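Local atomic coordinates of multicopper oxidase (Arthrobacter sp. FB24, PDB entry 3GDC), a protein that probably oxidises phenolic substrates at copper sites and passes the electrons to dioxygen, as a laccase-type multicopper oxidase does. Residues I16-D21 with V197-H202. Residues are numbered along the deposited sequence; the frame is centred on the assembly and turned at random.
Sequences ILRDFD and VKVKQH
The guanidinium of R18 is the flat group that meets the edge strand 197-200. At its edge, in plane, sits a water that accepts a hydrogen bond from NH1 of R18 at 2.9 Å; the same water accepts from the backbone N of K198 at 3.1 Å, so it bridges the arginine to the strand. A methyl, CG1 of V199, lies at the edge too, near the plane and 4.5 Å from NH2 of R18. Two neighbours come in obliquely: the carbonyl O of K198, 2.8 Å from NH2 of R18, and CG1 of V197, 4.0 Å from the same nitrogen. The chain of R18 runs extended from CG to NE, with CD anti to CA and NE anti to CB (chi3 178°), and this extended chain carries the group across to the strand. Its NE makes a salt bridge to D163 on strand 163-172, which should help fix the direction of the guanidinium.

In the fold, helix 13-18 comes just ahead of strand 20-27 of the first cupredoxin-like domain, while strand 197-200 borders a sheet of the second and pairs in parallel with strand 281-287. The contact therefore joins the end of helix 13-18, in the N-terminal region, to the second beta sandwich.

Beside the arginine, the link is apolar. CG of L17 is anti to the backbone N (chi1 -173°), and its CD2 methyl meets both methyls of V197 from one side, 3.7 Å from CG1 and 4.0 Å from CG2, the two side chains crossing at a slant. F192 of helix 191-194 packs against both L17 and V197, and M165 touches both R18 and V197.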
loop_
_atom_site.group_PDB
_atom_site.type_symbol
_atom_site.label_atom_id
_atom_site.label_comp_id
_atom_site.label_asym_id
_atom_site.label_seq_id
_atom_site.Cartn_x
_atom_site.Cartn_y
_atom_site.Cartn_z
ATOM N N ILE A 16 12.220 21.406 13.395
ATOM C CA ILE A 16 11.206 20.363 13.628
ATOM C C ILE A 16 11.802 18.961 13.485
ATOM O O ILE A 16 11.486 18.047 14.257
ATOM C CB ILE A 16 9.996 20.561 12.680
ATOM C CG1 ILE A 16 9.237 21.827 13.100
ATOM C CG2 ILE A 16 9.073 19.319 12.676
ATOM C CD1 ILE A 16 8.012 22.150 12.260
ATOM N N LEU A 17 12.687 18.811 12.499
ATOM C CA LEU A 17 13.322 17.546 12.188
ATOM C C LEU A 17 13.938 16.863 13.418
ATOM O O LEU A 17 13.885 15.636 13.543
ATOM C CB LEU A 17 14.388 17.773 11.113
ATOM C CG LEU A 17 15.122 16.617 10.460
ATOM C CD1 LEU A 17 14.157 15.810 9.582
ATOM C CD2 LEU A 17 16.244 17.222 9.629
ATOM N N ARG A 18 14.487 17.651 14.337
ATOM C CA ARG A 18 15.188 17.086 15.486
ATOM C C ARG A 18 14.656 17.535 16.853
ATOM O O ARG A 18 15.265 17.247 17.885
ATOM C CB ARG A 18 16.685 17.361 15.367
ATOM C CG ARG A 18 17.348 16.636 14.205
ATOM C CD ARG A 18 18.842 16.911 14.197
ATOM N NE ARG A 18 19.535 16.203 13.119
ATOM C CZ ARG A 18 19.799 16.714 11.921
ATOM N NH1 ARG A 18 19.432 17.952 11.621
ATOM N NH2 ARG A 18 20.443 15.976 11.023
ATOM N N ASP A 19 13.500 18.193 16.855
ATOM C CA ASP A 19 12.895 18.703 18.093
ATOM C C ASP A 19 11.941 17.667 18.719
ATOM O O ASP A 19 10.752 17.646 18.418
ATOM C CB ASP A 19 12.168 20.028 17.800
ATOM C CG ASP A 19 11.604 20.699 19.054
ATOM O OD1 ASP A 19 11.754 20.154 20.168
ATOM O OD2 ASP A 19 11.015 21.792 18.911
ATOM N N PHE A 20 12.474 16.828 19.601
ATOM C CA PHE A 20 11.667 15.883 20.366
ATOM C C PHE A 20 11.309 16.523 21.706
ATOM O O PHE A 20 12.185 16.795 22.543
ATOM C CB PHE A 20 12.405 14.555 20.542
ATOM C CG PHE A 20 12.633 13.828 19.242
ATOM C CD1 PHE A 20 11.676 12.951 18.750
ATOM C CD2 PHE A 20 13.783 14.066 18.492
ATOM C CE1 PHE A 20 11.872 12.291 17.536
ATOM C CE2 PHE A 20 13.988 13.422 17.273
ATOM C CZ PHE A 20 13.032 12.532 16.797
ATOM N N ASP A 21 10.026 16.812 21.867
ATOM C CA ASP A 21 9.541 17.508 23.041
ATOM C C ASP A 21 9.293 16.508 24.177
ATOM O O ASP A 21 8.309 15.761 24.186
ATOM C CB ASP A 21 8.287 18.328 22.705
ATOM C CG ASP A 21 7.931 19.337 23.800
ATOM O OD1 ASP A 21 8.231 19.081 24.986
ATOM O OD2 ASP A 21 7.347 20.392 23.467
ATOM N N VAL A 197 19.384 17.929 4.732
ATOM C CA VAL A 197 19.525 17.265 6.031
ATOM C C VAL A 197 20.974 16.822 6.235
ATOM O O VAL A 197 21.464 15.949 5.520
ATOM C CB VAL A 197 18.599 16.037 6.125
ATOM C CG1 VAL A 197 18.690 15.403 7.513
ATOM C CG2 VAL A 197 17.162 16.426 5.814
ATOM N N LYS A 198 21.659 17.413 7.215
ATOM C CA LYS A 198 23.071 17.090 7.452
ATOM C C LYS A 198 23.248 15.844 8.317
ATOM O O LYS A 198 22.780 15.795 9.464
ATOM C CB LYS A 198 23.814 18.292 8.054
ATOM C CG LYS A 198 23.844 19.512 7.145
ATOM C CD LYS A 198 24.681 20.656 7.761
ATOM C CE LYS A 198 24.818 21.812 6.778
ATOM N NZ LYS A 198 25.737 22.895 7.277
ATOM N N VAL A 199 23.921 14.836 7.760
ATOM C CA VAL A 199 24.223 13.585 8.473
ATOM C C VAL A 199 25.702 13.210 8.276
ATOM O O VAL A 199 26.368 13.751 7.398
ATOM C CB VAL A 199 23.322 12.406 8.006
ATOM C CG1 VAL A 199 21.826 12.677 8.300
ATOM C CG2 VAL A 199 23.560 12.093 6.520
ATOM N N LYS A 200 26.204 12.284 9.087
ATOM C CA LYS A 200 27.605 11.875 9.003
ATOM C C LYS A 200 27.754 10.496 8.365
ATOM O O LYS A 200 27.007 9.580 8.684
ATOM C CB LYS A 200 28.241 11.880 10.397
ATOM C CG LYS A 200 28.389 13.264 10.999
ATOM C CD LYS A 200 28.714 13.195 12.482
ATOM C CE LYS A 200 28.294 14.484 13.178
ATOM N NZ LYS A 200 28.576 14.450 14.634
ATOM N N GLN A 201 28.735 10.353 7.470
ATOM C CA GLN A 201 29.045 9.065 6.847
ATOM C C GLN A 201 29.185 7.965 7.900
ATOM O O GLN A 201 29.839 8.164 8.938
ATOM C CB GLN A 201 30.341 9.189 6.027
ATOM C CG GLN A 201 30.654 8.025 5.110
ATOM C CD GLN A 201 31.997 8.190 4.402
ATOM O OE1 GLN A 201 32.752 9.134 4.678
ATOM N NE2 GLN A 201 32.306 7.268 3.499
ATOM N N HIS A 202 28.537 6.829 7.638
ATOM C CA HIS A 202 28.624 5.601 8.454
ATOM C C HIS A 202 27.794 5.610 9.744
ATOM O O HIS A 202 27.597 4.555 10.352
ATOM C CB HIS A 202 30.089 5.206 8.768
ATOM C CG HIS A 202 30.951 5.033 7.552
ATOM N ND1 HIS A 202 30.649 4.144 6.543
ATOM C CD2 HIS A 202 32.112 5.630 7.192
ATOM C CE1 HIS A 202 31.580 4.209 5.607
ATOM N NE2 HIS A 202 32.480 5.105 5.976
HETATM O O HOH W 1 20.097 19.351 9.131
#